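Local coordinates for protein formyltransferase (Francisella tularensis subsp. tularensis, PDB 4NV1) that belongs to the formyltransferase family, with a Rossmann-like alpha/beta domain, and binds dTDP-4-amino-4,6-dideoxyglucose, at residues A[68-74]-A[88-93]; A[3-9]-A[28-34]; A[130-134]-A[174-179]; A[18-23]-A[159-163]. All coordinates share one frame; numbering follows the deposited sequence.

Interaction 1. Residues A[68-74]-A[88-93]; sequences YDLGFSC and VLCINI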
loop_
_atom_site.group_PDB
_atom_site.type_symbol
_atom_site.label_atom_id
_atom_site.label_comp_id
_atom_site.label_asym_id
_atom_site.label_seq_id
_atom_site.Cartn_x
_atom_site.Cartn_y
_atom_site.Cartn_z
ATOM N N TYR A 68 -27.725 -24.132 30.689
ATOM C CA TYR A 68 -26.384 -23.595 30.966
ATOM C C TYR A 68 -26.423 -22.606 32.143
ATOM O O TYR A 68 -27.443 -22.000 32.376
ATOM C CB TYR A 68 -25.872 -22.888 29.715
ATOM C CG TYR A 68 -25.665 -23.854 28.577
ATOM C CD1 TYR A 68 -24.550 -24.658 28.573
ATOM C CD2 TYR A 68 -26.599 -24.024 27.574
ATOM C CE1 TYR A 68 -24.342 -25.565 27.580
ATOM C CE2 TYR A 68 -26.369 -24.938 26.546
ATOM C CZ TYR A 68 -25.248 -25.723 26.594
ATOM O OH TYR A 68 -24.910 -26.696 25.676
ATOM N N ASP A 69 -25.314 -22.385 32.820
ATOM C CA ASP A 69 -25.236 -21.414 33.924
ATOM C C ASP A 69 -24.726 -20.034 33.468
ATOM O O ASP A 69 -24.828 -19.013 34.157
ATOM C CB ASP A 69 -24.187 -21.902 34.901
ATOM C CG ASP A 69 -24.616 -23.107 35.693
ATOM O OD1 ASP A 69 -23.804 -24.062 35.843
ATOM O OD2 ASP A 69 -25.771 -23.107 36.143
ATOM N N LEU A 70 -24.028 -20.052 32.350
ATOM C CA LEU A 70 -23.191 -18.965 31.874
ATOM C C LEU A 70 -23.115 -19.052 30.369
ATOM O O LEU A 70 -22.943 -20.138 29.835
ATOM C CB LEU A 70 -21.816 -19.170 32.504
ATOM C CG LEU A 70 -20.665 -18.220 32.267
ATOM C CD1 LEU A 70 -21.198 -16.806 32.496
ATOM C CD2 LEU A 70 -19.544 -18.612 33.227
ATOM N N GLY A 71 -23.281 -17.946 29.675
ATOM C CA GLY A 71 -22.948 -17.849 28.269
ATOM C C GLY A 71 -21.952 -16.750 27.915
ATOM O O GLY A 71 -21.922 -15.674 28.554
ATOM N N PHE A 72 -21.141 -17.036 26.905
ATOM C CA PHE A 72 -20.229 -16.075 26.303
ATOM C C PHE A 72 -20.432 -15.977 24.802
ATOM O O PHE A 72 -20.565 -17.001 24.054
ATOM C CB PHE A 72 -18.786 -16.477 26.525
ATOM C CG PHE A 72 -18.380 -16.516 27.967
ATOM C CD1 PHE A 72 -18.088 -17.692 28.577
ATOM C CD2 PHE A 72 -18.172 -15.312 28.675
ATOM C CE1 PHE A 72 -17.713 -17.733 29.886
ATOM C CE2 PHE A 72 -17.797 -15.352 30.000
ATOM C CZ PHE A 72 -17.527 -16.542 30.600
ATOM N N SER A 73 -20.404 -14.721 24.386
ATOM C CA SER A 73 -20.297 -14.315 22.976
ATOM C C SER A 73 -18.940 -13.671 22.732
ATOM O O SER A 73 -18.503 -12.738 23.435
ATOM C CB SER A 73 -21.423 -13.348 22.574
ATOM O OG SER A 73 -21.254 -12.981 21.213
ATOM N N CYS A 74 -18.206 -14.176 21.758
ATOM C CA CYS A 74 -16.975 -13.469 21.405
ATOM C C CYS A 74 -16.743 -13.583 19.918
ATOM O O CYS A 74 -16.441 -14.677 19.423
ATOM C CB CYS A 74 -15.792 -14.012 22.206
ATOM S SG CYS A 74 -14.263 -13.058 21.950
ATOM N N VAL A 88 -30.233 -15.991 31.600
ATOM C CA VAL A 88 -28.971 -16.638 31.871
ATOM C C VAL A 88 -27.991 -15.478 31.839
ATOM O O VAL A 88 -28.094 -14.588 30.988
ATOM C CB VAL A 88 -28.615 -17.579 30.680
ATOM C CG1 VAL A 88 -27.292 -18.254 30.910
ATOM C CG2 VAL A 88 -29.705 -18.616 30.444
ATOM N N LEU A 89 -26.992 -15.507 32.695
ATOM C CA LEU A 89 -25.885 -14.587 32.548
ATOM C C LEU A 89 -25.082 -14.799 31.266
ATOM O O LEU A 89 -24.427 -15.826 31.071
ATOM C CB LEU A 89 -24.985 -14.762 33.774
ATOM C CG LEU A 89 -23.715 -13.952 33.901
ATOM C CD1 LEU A 89 -24.078 -12.493 33.737
ATOM C CD2 LEU A 89 -23.099 -14.235 35.269
ATOM N N CYS A 90 -25.090 -13.787 30.420
ATOM C CA CYS A 90 -24.433 -13.805 29.106
ATOM C C CYS A 90 -23.447 -12.617 29.118
ATOM O O CYS A 90 -23.760 -11.497 29.517
ATOM C CB CYS A 90 -25.480 -13.608 28.010
ATOM S SG CYS A 90 -26.646 -14.987 28.028
ATOM N N ILE A 91 -22.223 -12.926 28.763
ATOM C CA ILE A 91 -21.148 -11.957 28.778
ATOM C C ILE A 91 -20.507 -11.905 27.394
ATOM O O ILE A 91 -20.281 -12.919 26.740
ATOM C CB ILE A 91 -20.194 -12.307 29.907
ATOM C CG1 ILE A 91 -20.965 -12.089 31.255
ATOM C CG2 ILE A 91 -18.850 -11.632 29.739
ATOM C CD1 ILE A 91 -20.210 -12.657 32.428
ATOM N N ASN A 92 -20.370 -10.676 26.939
ATOM C CA ASN A 92 -19.764 -10.389 25.654
ATOM C C ASN A 92 -18.328 -9.932 25.804
ATOM O O ASN A 92 -18.003 -9.112 26.656
ATOM C CB ASN A 92 -20.573 -9.285 25.012
ATOM C CG ASN A 92 -20.229 -9.058 23.540
ATOM O OD1 ASN A 92 -20.583 -8.040 23.030
ATOM N ND2 ASN A 92 -19.649 -10.022 22.850
ATOM N N ILE A 93 -17.470 -10.436 24.936
ATOM C CA ILE A 93 -16.081 -10.087 24.929
ATOM C C ILE A 93 -15.963 -9.401 23.592
ATOM O O ILE A 93 -16.126 -10.036 22.534
ATOM C CB ILE A 93 -15.221 -11.351 25.078
ATOM C CG1 ILE A 93 -15.420 -11.957 26.479
ATOM C CG2 ILE A 93 -13.732 -11.071 24.896
ATOM C CD1 ILE A 93 -16.332 -13.143 26.575
HETATM O O HOH W 1 -27.044 -17.461 34.667
HETATM O O HOH W 2 -19.947 -11.227 20.021
#
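Gly71 N gives its hydrogen to Leu89 O at 2.8 Å, the first of four backbone bonds that zip strand 70-74 to strand 89-93. Gly71 O then takes Ile91 N, Ser73 N goes to Ile91 O, and Ser73 O takes Ile93 N, so the bonds alternate as they do between parallel strands. The short CA-H...O contact from Cys90 CA to Gly71 O, 3.2 Å, shows how closely the backbones run. Ser73 O carries a second bond: Asn92 ND2 reaches it at 3.0 Å from above the carbonyl plane, while Ile93 N comes almost straight down the C=O axis. A water also bridges Asp69 O and Leu89 N, each at 2.8 Å. With helix 82-87 between them the strands form a beta-alpha-beta unit in the middle of the Rossmann-like sheet; the side chain of Asn92 lies about 7 Å from the bound dTDP-4-amino-4,6-dideoxyglucose. The apolar contacts gather on the face of Leu70, Phe72 and Cys74. Phe72 CG, anti to its carbonyl carbon (chi1 -63°), lays the ring beside Ile91, so that CD2 meets Ile93 CD1 at 3.5 Å. Farther along, Cys74 SG touches Ile93 CG2 at 3.6 Å. Helix 147-170 covers this face, with Phe162 edge-to-face to Phe72.

Interaction 2. Residues A[3-9]-A[28-34]; sequences MKKIFVV and DVQVDYF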
loop_
_atom_site.group_PDB
_atom_site.type_symbol
_atom_site.label_atom_id
_atom_site.label_comp_id
_atom_site.label_asym_id
_atom_site.label_seq_id
_atom_site.Cartn_x
_atom_site.Cartn_y
_atom_site.Cartn_z
ATOM N N MET A 3 -20.065 -27.707 39.366
ATOM C CA MET A 3 -19.715 -27.975 37.938
ATOM C C MET A 3 -20.483 -27.060 37.000
ATOM O O MET A 3 -21.488 -27.472 36.403
ATOM C CB MET A 3 -20.002 -29.426 37.550
ATOM C CG MET A 3 -19.529 -29.844 36.164
ATOM S SD MET A 3 -17.765 -30.182 35.969
ATOM C CE MET A 3 -17.465 -31.712 36.864
ATOM N N LYS A 4 -19.986 -25.836 36.853
ATOM C CA LYS A 4 -20.622 -24.857 35.980
ATOM C C LYS A 4 -20.703 -25.353 34.551
ATOM O O LYS A 4 -19.804 -26.019 34.069
ATOM C CB LYS A 4 -19.911 -23.506 36.023
ATOM C CG LYS A 4 -19.945 -22.830 37.393
ATOM C CD LYS A 4 -18.556 -22.754 38.027
ATOM C CE LYS A 4 -18.553 -22.808 39.549
ATOM N NZ LYS A 4 -18.029 -24.128 39.999
ATOM N N LYS A 5 -21.805 -25.018 33.899
ATOM C CA LYS A 5 -22.082 -25.466 32.553
ATOM C C LYS A 5 -22.148 -24.207 31.724
ATOM O O LYS A 5 -22.929 -23.317 32.031
ATOM C CB LYS A 5 -23.420 -26.201 32.440
ATOM C CG LYS A 5 -23.345 -27.720 32.670
ATOM C CD LYS A 5 -24.051 -28.561 31.595
ATOM C CE LYS A 5 -23.305 -28.635 30.253
ATOM N NZ LYS A 5 -24.153 -29.264 29.203
ATOM N N ILE A 6 -21.400 -24.188 30.635
ATOM C CA ILE A 6 -21.116 -22.972 29.881
ATOM C C ILE A 6 -21.328 -23.157 28.393
ATOM O O ILE A 6 -20.912 -24.193 27.817
ATOM C CB ILE A 6 -19.650 -22.580 30.133
ATOM C CG1 ILE A 6 -19.449 -22.362 31.638
ATOM C CG2 ILE A 6 -19.289 -21.303 29.379
ATOM C CD1 ILE A 6 -18.002 -22.272 32.050
ATOM N N PHE A 7 -21.906 -22.143 27.760
ATOM C CA PHE A 7 -21.848 -22.064 26.304
ATOM C C PHE A 7 -21.074 -20.825 25.836
ATOM O O PHE A 7 -21.132 -19.731 26.425
ATOM C CB PHE A 7 -23.227 -22.175 25.661
ATOM C CG PHE A 7 -24.091 -20.965 25.796
ATOM C CD1 PHE A 7 -24.879 -20.763 26.918
ATOM C CD2 PHE A 7 -24.160 -20.034 24.784
ATOM C CE1 PHE A 7 -25.705 -19.662 27.068
ATOM C CE2 PHE A 7 -24.969 -18.919 24.921
ATOM C CZ PHE A 7 -25.746 -18.730 26.054
ATOM N N VAL A 8 -20.387 -21.012 24.716
ATOM C CA VAL A 8 -19.539 -20.020 24.098
ATOM C C VAL A 8 -19.900 -20.009 22.646
ATOM O O VAL A 8 -19.729 -21.010 21.978
ATOM C CB VAL A 8 -18.097 -20.454 24.261
ATOM C CG1 VAL A 8 -17.127 -19.640 23.396
ATOM C CG2 VAL A 8 -17.751 -20.414 25.726
ATOM N N VAL A 9 -20.414 -18.875 22.201
ATOM C CA VAL A 9 -20.651 -18.572 20.817
ATOM C C VAL A 9 -19.586 -17.682 20.159
ATOM O O VAL A 9 -19.294 -16.565 20.636
ATOM C CB VAL A 9 -21.956 -17.856 20.734
ATOM C CG1 VAL A 9 -22.410 -17.848 19.292
ATOM C CG2 VAL A 9 -22.958 -18.509 21.664
ATOM N N ASP A 28 -14.100 -27.858 36.978
ATOM C CA ASP A 28 -15.474 -27.821 37.473
ATOM C C ASP A 28 -16.348 -27.118 36.456
ATOM O O ASP A 28 -17.409 -26.615 36.794
ATOM C CB ASP A 28 -15.586 -27.166 38.858
ATOM C CG ASP A 28 -14.946 -28.003 39.961
ATOM O OD1 ASP A 28 -14.686 -29.203 39.719
ATOM O OD2 ASP A 28 -14.735 -27.468 41.075
ATOM N N VAL A 29 -15.879 -27.180 35.213
ATOM C CA VAL A 29 -16.448 -26.512 34.081
ATOM C C VAL A 29 -16.752 -27.482 32.971
ATOM O O VAL A 29 -15.880 -28.204 32.514
ATOM C CB VAL A 29 -15.419 -25.522 33.547
ATOM C CG1 VAL A 29 -15.645 -25.218 32.086
ATOM C CG2 VAL A 29 -15.505 -24.250 34.379
ATOM N N GLN A 30 -17.962 -27.391 32.443
ATOM C CA GLN A 30 -18.263 -28.114 31.212
ATOM C C GLN A 30 -18.629 -27.063 30.199
ATOM O O GLN A 30 -19.319 -26.113 30.527
ATOM C CB GLN A 30 -19.444 -29.109 31.387
ATOM C CG GLN A 30 -19.507 -29.807 32.757
ATOM C CD GLN A 30 -20.606 -30.870 32.855
ATOM O OE1 GLN A 30 -21.387 -30.895 33.808
ATOM N NE2 GLN A 30 -20.684 -31.727 31.848
ATOM N N VAL A 31 -18.240 -27.223 28.946
ATOM C CA VAL A 31 -18.530 -26.149 28.000
ATOM C C VAL A 31 -18.909 -26.705 26.625
ATOM O O VAL A 31 -18.123 -27.478 26.107
ATOM C CB VAL A 31 -17.318 -25.182 27.912
ATOM C CG1 VAL A 31 -15.993 -25.906 27.774
ATOM C CG2 VAL A 31 -17.435 -24.292 26.709
ATOM N N ASP A 32 -20.043 -26.298 26.050
ATOM C CA ASP A 32 -20.327 -26.474 24.625
ATOM C C ASP A 32 -20.067 -25.220 23.807
ATOM O O ASP A 32 -20.400 -24.123 24.227
ATOM C CB ASP A 32 -21.792 -26.867 24.410
ATOM C CG ASP A 32 -22.181 -28.079 25.238
ATOM O OD1 ASP A 32 -21.286 -28.915 25.411
ATOM O OD2 ASP A 32 -23.297 -28.156 25.796
ATOM N N TYR A 33 -19.539 -25.392 22.597
ATOM C CA TYR A 33 -19.208 -24.292 21.714
ATOM C C TYR A 33 -20.101 -24.314 20.496
ATOM O O TYR A 33 -20.232 -25.343 19.816
ATOM C CB TYR A 33 -17.753 -24.410 21.255
ATOM C CG TYR A 33 -16.718 -24.264 22.318
ATOM C CD1 TYR A 33 -16.215 -25.366 22.969
ATOM C CD2 TYR A 33 -16.202 -23.005 22.674
ATOM C CE1 TYR A 33 -15.253 -25.261 23.959
ATOM C CE2 TYR A 33 -15.223 -22.908 23.655
ATOM C CZ TYR A 33 -14.755 -24.022 24.318
ATOM O OH TYR A 33 -13.804 -23.926 25.345
ATOM N N PHE A 34 -20.668 -23.166 20.173
ATOM C CA PHE A 34 -21.448 -22.981 18.971
ATOM C C PHE A 34 -20.873 -21.861 18.121
ATOM O O PHE A 34 -20.233 -20.912 18.585
ATOM C CB PHE A 34 -22.871 -22.577 19.310
ATOM C CG PHE A 34 -23.551 -23.511 20.261
ATOM C CD1 PHE A 34 -23.530 -23.272 21.632
ATOM C CD2 PHE A 34 -24.256 -24.624 19.785
ATOM C CE1 PHE A 34 -24.186 -24.123 22.530
ATOM C CE2 PHE A 34 -24.935 -25.462 20.680
ATOM C CZ PHE A 34 -24.895 -25.204 22.060
#
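Val8 and Tyr33 lie side by side, pointing the same way from neighbouring parallel strands, and Val8 CB sits 3.6 Å from Tyr33 CD2. Val8 CG2 also meets Val31 CG2, which lies over one face of the Tyr33 ring, offset toward its rim. Ile6 leans obliquely across Val29, bringing its CD1 to 3.8 Å from Val29 CG1; all of these chains share one face of the sheet. On the other face, Phe7 CB meets the edge of the Phe34 ring, 3.8 Å from CE1. Phe7 CG stands between its backbone N and carbonyl carbon (chi1 74°), turning the ring away from strand 29-34 to pack edge-to-face with Tyr68. At the outer end Met3 crosses Gln30 at about a right angle, its CG near Gln30 OE1. Between the strands, backbone bonds run from Gln30 N to Lys4 O (2.8 Å) through to Phe34 N to Val8 O (3.0 Å). With helix 13-24 covering the Val8 face, this parallel pair is the opening beta-alpha-beta unit of a Rossmann-like fold.

Interaction 3. Residues A[130-134]-A[174-179]; sequences HGDII and FTRIKP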
loop_
_atom_site.group_PDB
_atom_site.type_symbol
_atom_site.label_atom_id
_atom_site.label_comp_id
_atom_site.label_asym_id
_atom_site.label_seq_id
_atom_site.Cartn_x
_atom_site.Cartn_y
_atom_site.Cartn_z
ATOM N N HIS A 130 -23.900 -2.669 25.345
ATOM C CA HIS A 130 -24.593 -1.752 26.252
ATOM C C HIS A 130 -24.619 -1.949 27.793
ATOM O O HIS A 130 -24.846 -0.967 28.517
ATOM C CB HIS A 130 -26.047 -1.656 25.773
ATOM C CG HIS A 130 -26.833 -0.551 26.421
ATOM N ND1 HIS A 130 -27.428 -0.678 27.662
ATOM C CD2 HIS A 130 -27.115 0.705 25.994
ATOM C CE1 HIS A 130 -28.051 0.448 27.963
ATOM N NE2 HIS A 130 -27.880 1.301 26.966
ATOM N N GLY A 131 -24.498 -3.173 28.317
ATOM C CA GLY A 131 -24.739 -3.408 29.775
ATOM C C GLY A 131 -23.513 -3.267 30.668
ATOM O O GLY A 131 -22.424 -2.931 30.157
ATOM N N ASP A 132 -23.653 -3.567 31.964
ATOM C CA ASP A 132 -22.510 -3.554 32.900
ATOM C C ASP A 132 -21.159 -4.015 32.435
ATOM O O ASP A 132 -20.948 -5.170 32.054
ATOM C CB ASP A 132 -22.818 -4.380 34.158
ATOM C CG ASP A 132 -23.804 -3.684 35.108
ATOM O OD1 ASP A 132 -24.175 -2.502 34.875
ATOM O OD2 ASP A 132 -24.232 -4.366 36.058
ATOM N N ILE A 133 -20.179 -3.155 32.642
ATOM C CA ILE A 133 -18.830 -3.489 32.319
ATOM C C ILE A 133 -18.084 -4.207 33.438
ATOM O O ILE A 133 -17.993 -3.794 34.602
ATOM C CB ILE A 133 -17.993 -2.237 31.957
ATOM C CG1 ILE A 133 -18.624 -1.534 30.773
ATOM C CG2 ILE A 133 -16.569 -2.651 31.616
ATOM C CD1 ILE A 133 -18.040 -0.164 30.492
ATOM N N ILE A 134 -17.433 -5.281 33.051
ATOM C CA ILE A 134 -16.712 -6.067 33.998
ATOM C C ILE A 134 -15.287 -5.660 34.041
ATOM O O ILE A 134 -14.665 -5.579 35.117
ATOM C CB ILE A 134 -16.745 -7.522 33.582
ATOM C CG1 ILE A 134 -18.186 -8.039 33.590
ATOM C CG2 ILE A 134 -15.748 -8.304 34.352
ATOM C CD1 ILE A 134 -18.341 -9.474 33.190
ATOM N N PHE A 174 -17.778 -10.846 40.489
ATOM C CA PHE A 174 -17.003 -10.123 39.451
ATOM C C PHE A 174 -17.480 -8.682 39.344
ATOM O O PHE A 174 -18.567 -8.360 39.734
ATOM C CB PHE A 174 -17.144 -10.837 38.102
ATOM C CG PHE A 174 -18.542 -10.955 37.588
ATOM C CD1 PHE A 174 -19.284 -12.076 37.824
ATOM C CD2 PHE A 174 -19.057 -10.015 36.750
ATOM C CE1 PHE A 174 -20.583 -12.188 37.395
ATOM C CE2 PHE A 174 -20.340 -10.129 36.265
ATOM C CZ PHE A 174 -21.106 -11.229 36.577
ATOM N N THR A 175 -16.658 -7.831 38.774
ATOM C CA THR A 175 -16.920 -6.440 38.704
ATOM C C THR A 175 -18.088 -6.225 37.801
ATOM O O THR A 175 -18.194 -6.866 36.762
ATOM C CB THR A 175 -15.621 -5.823 38.170
ATOM O OG1 THR A 175 -14.645 -6.016 39.197
ATOM C CG2 THR A 175 -15.769 -4.376 37.727
ATOM N N ARG A 176 -18.929 -5.268 38.184
ATOM C CA ARG A 176 -19.979 -4.745 37.350
ATOM C C ARG A 176 -20.064 -3.226 37.500
ATOM O O ARG A 176 -20.517 -2.712 38.526
ATOM C CB ARG A 176 -21.285 -5.386 37.776
ATOM C CG ARG A 176 -21.266 -6.886 37.505
ATOM C CD ARG A 176 -22.648 -7.508 37.784
ATOM N NE ARG A 176 -23.692 -7.075 36.842
ATOM C CZ ARG A 176 -24.685 -7.868 36.479
ATOM N NH1 ARG A 176 -24.764 -9.092 37.001
ATOM N NH2 ARG A 176 -25.560 -7.450 35.587
ATOM N N ILE A 177 -19.613 -2.511 36.468
ATOM C CA ILE A 177 -19.725 -1.086 36.416
ATOM C C ILE A 177 -20.590 -0.566 35.256
ATOM O O ILE A 177 -20.349 -0.895 34.082
ATOM C CB ILE A 177 -18.348 -0.421 36.453
ATOM C CG1 ILE A 177 -17.663 -0.708 37.789
ATOM C CG2 ILE A 177 -18.570 1.087 36.379
ATOM C CD1 ILE A 177 -16.160 -0.579 37.683
ATOM N N LYS A 178 -21.565 0.287 35.586
ATOM C CA LYS A 178 -22.434 0.951 34.598
ATOM C C LYS A 178 -21.666 1.764 33.560
ATOM O O LYS A 178 -20.704 2.453 33.861
ATOM C CB LYS A 178 -23.399 1.867 35.337
ATOM C CG LYS A 178 -24.464 2.519 34.470
ATOM C CD LYS A 178 -25.459 3.337 35.300
ATOM C CE LYS A 178 -26.536 2.463 35.926
ATOM N NZ LYS A 178 -27.272 1.609 34.948
ATOM N N PRO A 179 -22.031 1.677 32.283
ATOM C CA PRO A 179 -21.167 2.548 31.460
ATOM C C PRO A 179 -21.449 4.028 31.782
ATOM O O PRO A 179 -22.548 4.345 32.240
ATOM C CB PRO A 179 -21.559 2.183 30.024
ATOM C CG PRO A 179 -22.341 0.909 30.156
ATOM C CD PRO A 179 -23.070 1.024 31.483
HETATM O O HOH W 3 -12.657 -7.050 36.868
#
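Asp132 holds CG anti to its carbonyl carbon (chi1 -74°), and Arg176 does the same before bending at chi3 (68°); together the turns bring Asp132 OD2 to the edge of the guanidinium group, near its plane. Arg176 NE donates to the anti lone pair of Asp132 OD2 at 2.9 Å, and Arg176 NH2 adds a weak bond to the same oxygen. The carboxylate and guanidinium planes stand 84° apart, and both donors go to OD2. Beside the salt bridge, Ile133 and Ile177 form a single antiparallel hydrogen-bonded pair, Ile133 N to Ile177 O at 2.7 Å and Ile177 N to Ile133 O at 2.8 Å. Ile134 CD1 packs obliquely against the Phe174 ring, 3.7 Å from CD2, and Pro179 CG lies against His130 O at 3.5 Å. The loop after helix 147-170 is thereby fastened to the outermost strand of the main sheet in this chain. A charge pair made through a single carboxylate oxygen, with Arg176 exposed, thus sits beside two short backbone bonds that set how Ile133 faces Ile177.

Interaction 4. Residues A[18-23]-A[159-163]; sequences DFKNII and VELFT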
loop_
_atom_site.group_PDB
_atom_site.type_symbol
_atom_site.label_atom_id
_atom_site.label_comp_id
_atom_site.label_asym_id
_atom_site.label_seq_id
_atom_site.Cartn_x
_atom_site.Cartn_y
_atom_site.Cartn_z
ATOM N N ASP A 18 -8.253 -19.746 21.561
ATOM C CA ASP A 18 -7.809 -19.190 22.869
ATOM C C ASP A 18 -8.682 -19.581 24.071
ATOM O O ASP A 18 -8.188 -20.081 25.103
ATOM C CB ASP A 18 -7.624 -17.686 22.765
ATOM C CG ASP A 18 -6.356 -17.311 21.978
ATOM O OD1 ASP A 18 -5.464 -18.173 21.832
ATOM O OD2 ASP A 18 -6.220 -16.162 21.493
ATOM N N PHE A 19 -9.982 -19.425 23.872
ATOM C CA PHE A 19 -10.947 -19.849 24.841
ATOM C C PHE A 19 -10.800 -21.294 25.268
ATOM O O PHE A 19 -10.734 -21.594 26.479
ATOM C CB PHE A 19 -12.351 -19.567 24.324
ATOM C CG PHE A 19 -12.776 -18.155 24.543
ATOM C CD1 PHE A 19 -11.869 -17.096 24.317
ATOM C CD2 PHE A 19 -14.030 -17.884 25.064
ATOM C CE1 PHE A 19 -12.234 -15.771 24.516
ATOM C CE2 PHE A 19 -14.414 -16.565 25.235
ATOM C CZ PHE A 19 -13.518 -15.516 24.981
ATOM N N LYS A 20 -10.716 -22.194 24.285
ATOM C CA LYS A 20 -10.575 -23.634 24.562
ATOM C C LYS A 20 -9.445 -23.834 25.542
ATOM O O LYS A 20 -9.486 -24.617 26.496
ATOM C CB LYS A 20 -10.193 -24.400 23.289
ATOM C CG LYS A 20 -11.333 -24.793 22.378
ATOM C CD LYS A 20 -11.918 -26.158 22.717
ATOM C CE LYS A 20 -12.635 -26.642 21.460
ATOM N NZ LYS A 20 -13.826 -27.503 21.652
ATOM N N ASN A 21 -8.386 -23.126 25.192
ATOM C CA ASN A 21 -7.181 -23.089 25.978
ATOM C C ASN A 21 -7.347 -22.612 27.409
ATOM O O ASN A 21 -7.006 -23.293 28.379
ATOM C CB ASN A 21 -6.238 -22.124 25.295
ATOM C CG ASN A 21 -4.885 -22.705 25.212
ATOM O OD1 ASN A 21 -4.174 -22.744 26.213
ATOM N ND2 ASN A 21 -4.571 -23.270 24.055
ATOM N N ILE A 22 -7.845 -21.390 27.527
ATOM C CA ILE A 22 -8.132 -20.840 28.854
ATOM C C ILE A 22 -9.187 -21.673 29.587
ATOM O O ILE A 22 -8.953 -22.067 30.720
ATOM C CB ILE A 22 -8.596 -19.387 28.707
ATOM C CG1 ILE A 22 -7.403 -18.568 28.213
ATOM C CG2 ILE A 22 -9.212 -18.860 30.007
ATOM C CD1 ILE A 22 -7.869 -17.456 27.335
ATOM N N ILE A 23 -10.341 -21.917 28.978
ATOM C CA ILE A 23 -11.430 -22.591 29.667
ATOM C C ILE A 23 -11.161 -24.059 29.971
ATOM O O ILE A 23 -11.393 -24.485 31.105
ATOM C CB ILE A 23 -12.762 -22.465 28.949
ATOM C CG1 ILE A 23 -13.162 -21.008 28.835
ATOM C CG2 ILE A 23 -13.899 -23.111 29.732
ATOM C CD1 ILE A 23 -14.184 -20.805 27.735
ATOM N N VAL A 159 -8.379 -11.266 24.765
ATOM C CA VAL A 159 -7.961 -12.535 25.363
ATOM C C VAL A 159 -7.187 -12.424 26.688
ATOM O O VAL A 159 -7.419 -13.175 27.656
ATOM C CB VAL A 159 -7.185 -13.347 24.324
ATOM C CG1 VAL A 159 -6.607 -14.569 24.977
ATOM C CG2 VAL A 159 -8.139 -13.762 23.207
ATOM N N GLU A 160 -6.332 -11.417 26.777
ATOM C CA GLU A 160 -5.703 -11.074 28.044
ATOM C C GLU A 160 -6.675 -10.595 29.132
ATOM O O GLU A 160 -6.594 -11.013 30.292
ATOM C CB GLU A 160 -4.575 -10.085 27.767
ATOM C CG GLU A 160 -3.965 -9.559 29.042
ATOM C CD GLU A 160 -3.317 -8.190 28.876
ATOM O OE1 GLU A 160 -2.741 -7.760 29.893
ATOM O OE2 GLU A 160 -3.402 -7.536 27.804
ATOM N N LEU A 161 -7.681 -9.818 28.758
ATOM C CA LEU A 161 -8.674 -9.382 29.737
ATOM C C LEU A 161 -9.581 -10.542 30.170
ATOM O O LEU A 161 -9.898 -10.709 31.322
ATOM C CB LEU A 161 -9.530 -8.243 29.230
ATOM C CG LEU A 161 -8.800 -6.927 28.960
ATOM C CD1 LEU A 161 -9.840 -5.915 28.574
ATOM C CD2 LEU A 161 -8.102 -6.262 30.139
ATOM N N PHE A 162 -9.901 -11.450 29.260
ATOM C CA PHE A 162 -10.773 -12.568 29.613
ATOM C C PHE A 162 -10.015 -13.538 30.519
ATOM O O PHE A 162 -10.561 -14.109 31.482
ATOM C CB PHE A 162 -11.203 -13.247 28.314
ATOM C CG PHE A 162 -11.996 -14.491 28.513
ATOM C CD1 PHE A 162 -13.313 -14.415 28.885
ATOM C CD2 PHE A 162 -11.456 -15.714 28.253
ATOM C CE1 PHE A 162 -14.076 -15.568 29.041
ATOM C CE2 PHE A 162 -12.179 -16.876 28.438
ATOM C CZ PHE A 162 -13.499 -16.803 28.827
ATOM N N THR A 163 -8.742 -13.761 30.179
ATOM C CA THR A 163 -7.862 -14.570 31.010
ATOM C C THR A 163 -7.873 -14.008 32.470
ATOM O O THR A 163 -8.016 -14.748 33.425
ATOM C CB THR A 163 -6.441 -14.583 30.422
ATOM O OG1 THR A 163 -6.457 -15.068 29.073
ATOM C CG2 THR A 163 -5.482 -15.363 31.259
#
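Segments 18-23 and 159-163, parts of helices 13-24 and 147-170, run in nearly the same direction, their axes 20° apart and 10.9 Å at closest approach, so the contact is made by side chains. Phe19 and Phe162 meet in an offset stack with ring planes only 3° apart and centroids separated by 4.1 Å. Phe162 CG is anti to its backbone N (chi1 175°), which sends the ring out toward segment 18-23; Phe19 CE2 then lies 3.7 Å from Phe162 CZ. Ile23 CD1 comes up at the edge of the Phe162 ring, while Ile22 CG2 approaches it obliquely at 3.9 Å from CE2. The other branch of Ile22 ends in CD1, which touches both Val159 CG1 and Thr163 OG1, the latter at 3.3 Å. At the start of the pair Asp18 crosses Val159 at about a right angle, its OD2 3.5 Å from Val159 CG2. Thr163 OG1 donates to Val159 O at 2.6 Å, and Thr163 N reaches that oxygen from the opposite face of its plane. With its proton spent inside its own helix, the hydroxyl can lie against the Ile22 methyl, and between these segments the contact is mostly apolar and aromatic.

In the fold
From the N terminus, strand 4-9 leads through helix 13-24 into strand 29-35, and interaction 2 closes that first loop. Interaction 1 closes the next in series, pairing 68-74 with 88-93; since strands 4-9 and 70-74 are neighbours, the two contacts join in one sheet through Phe72 O and Val9 N. Interaction 3 follows, tying the far edge strand to the loop beyond helix 147-170. Interaction 4 spans the longest stretch of chain: it encloses interaction 1 and crosses both 2 and 3. It sets helix 13-24 beside helix 147-170 on one face of the sheet, where Phe162 meets Ile93 and Phe19 meets Val8. Interactions 2 and 3 stay about 11 Å apart at their nearest atoms.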